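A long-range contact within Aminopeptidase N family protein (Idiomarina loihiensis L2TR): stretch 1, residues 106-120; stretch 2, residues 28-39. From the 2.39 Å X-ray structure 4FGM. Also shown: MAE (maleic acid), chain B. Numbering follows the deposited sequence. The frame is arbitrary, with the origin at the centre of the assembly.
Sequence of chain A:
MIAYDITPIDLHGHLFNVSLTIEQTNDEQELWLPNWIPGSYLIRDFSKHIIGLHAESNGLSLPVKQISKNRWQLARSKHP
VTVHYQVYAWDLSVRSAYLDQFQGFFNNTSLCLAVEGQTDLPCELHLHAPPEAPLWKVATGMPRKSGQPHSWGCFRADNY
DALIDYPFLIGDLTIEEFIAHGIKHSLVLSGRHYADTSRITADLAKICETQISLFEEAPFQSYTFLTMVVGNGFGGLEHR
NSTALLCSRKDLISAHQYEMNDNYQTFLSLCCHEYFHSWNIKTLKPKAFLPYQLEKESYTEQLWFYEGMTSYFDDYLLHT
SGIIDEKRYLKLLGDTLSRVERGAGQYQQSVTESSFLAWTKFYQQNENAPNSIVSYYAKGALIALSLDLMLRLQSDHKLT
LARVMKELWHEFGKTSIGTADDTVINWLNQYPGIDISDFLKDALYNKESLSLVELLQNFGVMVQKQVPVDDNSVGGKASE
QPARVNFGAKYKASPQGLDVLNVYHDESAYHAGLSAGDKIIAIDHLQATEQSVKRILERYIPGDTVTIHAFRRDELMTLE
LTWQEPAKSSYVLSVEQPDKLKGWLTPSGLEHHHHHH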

# COMPACT_ATOMS: atom_id res chain seq x y z
N PHE A 106 9.78 5.35 13.11
CA PHE A 106 10.86 5.60 12.16
C PHE A 106 11.34 4.39 11.39
O PHE A 106 11.27 3.25 11.86
CB PHE A 106 12.07 6.28 12.84
CG PHE A 106 12.79 5.42 13.86
CD1 PHE A 106 12.50 5.53 15.21
CD2 PHE A 106 13.78 4.52 13.46
CE1 PHE A 106 13.19 4.77 16.16
CE2 PHE A 106 14.47 3.75 14.39
CZ PHE A 106 14.17 3.87 15.75
N ASN A 107 11.82 4.66 10.18
CA ASN A 107 12.39 3.66 9.30
C ASN A 107 13.85 4.06 9.24
O ASN A 107 14.17 5.25 9.15
CB ASN A 107 11.78 3.76 7.91
CG ASN A 107 10.37 3.21 7.85
OD1 ASN A 107 10.16 2.00 7.85
ND2 ASN A 107 9.39 4.11 7.82
N ASN A 108 14.75 3.09 9.29
CA ASN A 108 16.16 3.42 9.26
C ASN A 108 16.67 3.99 7.95
O ASN A 108 17.80 4.47 7.87
CB ASN A 108 16.97 2.22 9.74
CG ASN A 108 16.71 1.93 11.21
OD1 ASN A 108 16.76 2.84 12.03
ND2 ASN A 108 16.41 0.67 11.55
N THR A 109 15.82 3.96 6.92
CA THR A 109 16.19 4.56 5.64
C THR A 109 16.25 6.07 5.87
O THR A 109 16.92 6.80 5.15
CB THR A 109 15.14 4.32 4.54
OG1 THR A 109 13.84 4.27 5.14
CG2 THR A 109 15.42 3.04 3.76
N SER A 110 15.54 6.54 6.90
CA SER A 110 15.51 7.97 7.23
C SER A 110 16.50 8.37 8.31
O SER A 110 16.95 9.51 8.35
CB SER A 110 14.10 8.39 7.68
OG SER A 110 13.20 8.49 6.59
N LEU A 111 16.84 7.45 9.20
CA LEU A 111 17.75 7.77 10.30
C LEU A 111 19.20 7.32 10.21
O LEU A 111 20.09 8.00 10.71
CB LEU A 111 17.15 7.25 11.61
CG LEU A 111 16.18 8.19 12.35
CD1 LEU A 111 15.01 8.54 11.46
CD2 LEU A 111 15.71 7.53 13.62
N CYS A 112 19.45 6.19 9.57
CA CYS A 112 20.80 5.63 9.51
C CYS A 112 21.59 5.71 8.22
O CYS A 112 21.32 4.99 7.26
CB CYS A 112 20.73 4.16 9.92
SG CYS A 112 20.00 3.93 11.53
N LEU A 113 22.61 6.58 8.20
CA LEU A 113 23.46 6.70 7.03
C LEU A 113 24.21 5.38 6.80
O LEU A 113 24.64 4.73 7.74
CB LEU A 113 24.49 7.82 7.22
CG LEU A 113 23.96 9.25 7.21
CD1 LEU A 113 25.11 10.20 7.51
CD2 LEU A 113 23.34 9.57 5.86
N ALA A 114 24.33 4.99 5.54
CA ALA A 114 25.04 3.76 5.20
C ALA A 114 26.53 4.09 5.02
O ALA A 114 26.87 5.16 4.51
CB ALA A 114 24.48 3.17 3.91
N VAL A 115 27.40 3.18 5.45
CA VAL A 115 28.84 3.38 5.30
C VAL A 115 29.28 2.73 3.99
O VAL A 115 29.26 1.50 3.86
CB VAL A 115 29.63 2.72 6.47
CG1 VAL A 115 31.13 2.95 6.29
CG2 VAL A 115 29.17 3.30 7.81
N GLU A 116 29.65 3.56 3.02
CA GLU A 116 30.08 3.08 1.70
C GLU A 116 31.12 1.97 1.75
O GLU A 116 32.16 2.11 2.40
CB GLU A 116 30.63 4.24 0.87
CG GLU A 116 31.03 3.86 -0.55
CD GLU A 116 29.85 3.41 -1.40
OE1 GLU A 116 28.84 4.14 -1.45
OE2 GLU A 116 29.94 2.34 -2.03
N GLY A 117 30.83 0.87 1.07
CA GLY A 117 31.75 -0.25 1.03
C GLY A 117 31.69 -1.19 2.21
O GLY A 117 32.18 -2.31 2.13
N GLN A 118 31.10 -0.75 3.31
CA GLN A 118 30.99 -1.59 4.50
C GLN A 118 29.52 -1.87 4.79
O GLN A 118 29.12 -2.16 5.91
CB GLN A 118 31.64 -0.90 5.69
CG GLN A 118 33.10 -0.56 5.47
CD GLN A 118 33.72 0.13 6.65
OE1 GLN A 118 33.72 -0.41 7.77
NE2 GLN A 118 34.27 1.32 6.43
N THR A 119 28.73 -1.79 3.73
CA THR A 119 27.30 -1.98 3.79
C THR A 119 26.83 -3.43 3.97
O THR A 119 25.68 -3.67 4.36
CB THR A 119 26.66 -1.34 2.52
OG1 THR A 119 25.70 -0.35 2.92
CG2 THR A 119 26.05 -2.39 1.61
N ASP A 120 27.70 -4.40 3.70
CA ASP A 120 27.33 -5.81 3.87
C ASP A 120 27.66 -6.33 5.27
O ASP A 120 27.34 -7.47 5.61
CB ASP A 120 28.04 -6.70 2.83
CG ASP A 120 27.50 -6.48 1.42
OD1 ASP A 120 26.33 -6.06 1.28
OD2 ASP A 120 28.24 -6.75 0.45
C1 MAE B . 1.79 -1.53 -0.79
O1 MAE B . 2.16 -1.60 -2.01
O2 MAE B . 1.99 -2.53 -0.06
C2 MAE B . 1.21 -0.26 -0.31
C3 MAE B . 1.75 0.93 -0.07
C4 MAE B . 3.16 1.29 -0.23
O3 MAE B . 4.08 0.53 -0.59
O4 MAE B . 3.40 2.50 -0.02
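Stretch 2 (28-39) EQELWLPNWIPG

Two segments far apart in sequence are often joined through their backbones, with side chains filling in what the strand ladder leaves open; residues 28-39 and 106-120 of this aminopeptidase N family protein illustrate the principle. Stretch 2 is extended from Gln-29 to Pro-34, with a strand at residues 30-32, and its course is broken at Asn-35; the strand runs antiparallel to the short strand 114-115. The register pairs Leu-113 with Leu-33, Ala-114 with Trp-32, Val-115 with Leu-31 and Glu-116 with Glu-30, at CA-CA separations of 4.9 to 5.3 Å. Beyond the ladder, Pro-34 lies nearest Thr-109, and together the stretches bury 852 Å².

Backbone hydrogen bonds follow this register. Ala-114 and Trp-32 form a reciprocal pair, Ala-114 N to Trp-32 O at 2.7 Å and Trp-32 N to Ala-114 O at 3.0 Å. The next pair, Val-115 and Leu-31, is non-hydrogen-bonded, as alternation in an antiparallel sheet requires; here the CA of Leu-31 approaches Ala-114 O at 3.3 Å in a CA-H...O contact. Glu-116 N then donates to Glu-30 O at 3.0 Å.

This last bond comes from within a type II turn, Val-115 to Gln-118, in which stretch 1 reverses, with Gly-117 at backbone angles that favour glycine. The side chain of Gln-29 serves this turn. Its NE2 donates to Glu-116 O at 2.8 Å, and also to Glu-30 O of its own stretch at 3.1 Å, while its OE1 accepts a weak hydrogen bond from Gln-118 NE2 at 3.0 Å. One amide thus ties the turn to the beginning of the opposing strand.

Apolar packing follows the two faces of the sheet. On one, Ala-114 CB sits over the indole of Trp-32, 3.5 Å from Trp-32 CE2 and 22° off the normal of the five-membered ring, a CH-pi contact over the ring face. On the other, Val-115 CG2 meets Leu-31 CD2 at 4.2 Å. Leu-113 extends the apolar contact, its CD2 lying 3.6 Å from Leu-33 CB and its CD1 4.2 Å from Leu-31 CB.

Where the strand pairing ends, van der Waals contact takes over. Leu-33 CD1 reaches Thr-109 O at 3.2 Å and Cys-112 O at 3.5 Å, so the leucine packs against backbone as well as side chain. Thr-109 CG2 rests 4.0 Å from Pro-34 CG, and its OG1 lies 3.5 Å from Ile-37 CD1. That same methyl, Ile-37 CD1, approaches Asn-107 OD1 at 3.7 Å, carrying the contact beyond the sheet.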

# COMPACT_ATOMS: atom_id res chain seq x y z
N GLU A 28 39.16 8.68 2.52
CA GLU A 28 38.08 9.55 2.07
C GLU A 28 36.78 8.74 2.07
O GLU A 28 36.11 8.60 1.05
CB GLU A 28 38.38 10.07 0.66
CG GLU A 28 39.75 10.73 0.48
CD GLU A 28 39.88 12.06 1.22
OE1 GLU A 28 39.02 12.94 1.01
OE2 GLU A 28 40.84 12.23 1.99
N GLN A 29 36.44 8.19 3.24
CA GLN A 29 35.25 7.37 3.43
C GLN A 29 33.97 8.15 3.13
O GLN A 29 33.84 9.32 3.52
CB GLN A 29 35.20 6.85 4.88
CG GLN A 29 33.97 6.05 5.24
CD GLN A 29 33.92 4.67 4.60
OE1 GLN A 29 34.78 3.82 4.85
NE2 GLN A 29 32.91 4.44 3.76
N GLU A 30 33.04 7.50 2.44
CA GLU A 30 31.77 8.14 2.10
C GLU A 30 30.60 7.55 2.88
O GLU A 30 30.59 6.36 3.20
CB GLU A 30 31.49 8.03 0.60
CG GLU A 30 32.44 8.85 -0.27
CD GLU A 30 32.18 8.68 -1.75
OE1 GLU A 30 31.27 7.90 -2.12
OE2 GLU A 30 32.89 9.33 -2.55
N LEU A 31 29.63 8.40 3.17
CA LEU A 31 28.42 8.02 3.88
C LEU A 31 27.25 8.44 2.99
O LEU A 31 27.27 9.54 2.41
CB LEU A 31 28.34 8.76 5.22
CG LEU A 31 29.59 8.71 6.11
CD1 LEU A 31 29.46 9.70 7.26
CD2 LEU A 31 29.78 7.30 6.63
N TRP A 32 26.24 7.59 2.86
CA TRP A 32 25.09 7.94 2.03
C TRP A 32 23.77 7.48 2.63
O TRP A 32 23.72 6.57 3.47
CB TRP A 32 25.24 7.36 0.62
CG TRP A 32 25.33 5.86 0.56
CD1 TRP A 32 26.46 5.11 0.65
CD2 TRP A 32 24.24 4.94 0.40
NE1 TRP A 32 26.15 3.77 0.56
CE2 TRP A 32 24.80 3.64 0.41
CE3 TRP A 32 22.85 5.08 0.26
CZ2 TRP A 32 24.01 2.48 0.28
CZ3 TRP A 32 22.07 3.93 0.14
CH2 TRP A 32 22.66 2.65 0.15
N LEU A 33 22.69 8.12 2.20
CA LEU A 33 21.36 7.78 2.68
C LEU A 33 20.45 7.42 1.51
O LEU A 33 20.46 8.08 0.47
CB LEU A 33 20.76 8.95 3.46
CG LEU A 33 19.54 8.58 4.30
CD1 LEU A 33 20.01 7.71 5.46
CD2 LEU A 33 18.83 9.84 4.82
N PRO A 34 19.66 6.35 1.67
CA PRO A 34 18.76 5.93 0.60
C PRO A 34 17.89 7.10 0.13
O PRO A 34 17.48 7.93 0.94
CB PRO A 34 17.92 4.84 1.26
CG PRO A 34 18.87 4.25 2.26
CD PRO A 34 19.53 5.48 2.85
N ASN A 35 17.60 7.16 -1.17
CA ASN A 35 16.76 8.23 -1.68
C ASN A 35 15.31 7.78 -1.79
O ASN A 35 14.43 8.57 -2.13
CB ASN A 35 17.29 8.73 -3.03
CG ASN A 35 18.51 9.59 -2.87
OD1 ASN A 35 18.59 10.40 -1.95
ND2 ASN A 35 19.48 9.43 -3.77
N TRP A 36 15.07 6.50 -1.49
CA TRP A 36 13.73 5.93 -1.48
C TRP A 36 13.73 4.68 -0.62
O TRP A 36 14.78 4.08 -0.40
CB TRP A 36 13.24 5.60 -2.89
CG TRP A 36 14.00 4.55 -3.64
CD1 TRP A 36 15.19 4.71 -4.29
CD2 TRP A 36 13.60 3.19 -3.87
NE1 TRP A 36 15.55 3.54 -4.92
CE2 TRP A 36 14.58 2.59 -4.68
CE3 TRP A 36 12.49 2.43 -3.48
CZ2 TRP A 36 14.50 1.26 -5.11
CZ3 TRP A 36 12.41 1.10 -3.90
CH2 TRP A 36 13.41 0.53 -4.71
N ILE A 37 12.56 4.29 -0.11
CA ILE A 37 12.47 3.12 0.74
C ILE A 37 11.77 1.96 0.05
O ILE A 37 10.73 2.14 -0.57
CB ILE A 37 11.72 3.43 2.06
CG1 ILE A 37 11.59 2.16 2.90
CG2 ILE A 37 10.35 4.03 1.76
CD1 ILE A 37 10.99 2.36 4.27
N PRO A 38 12.36 0.75 0.14
CA PRO A 38 11.77 -0.45 -0.49
C PRO A 38 10.28 -0.56 -0.21
O PRO A 38 9.84 -0.34 0.91
CB PRO A 38 12.58 -1.59 0.13
CG PRO A 38 13.96 -0.98 0.26
CD PRO A 38 13.65 0.43 0.78
N GLY A 39 9.52 -0.90 -1.24
CA GLY A 39 8.08 -1.06 -1.07
C GLY A 39 7.28 0.17 -1.43
O GLY A 39 6.08 0.09 -1.58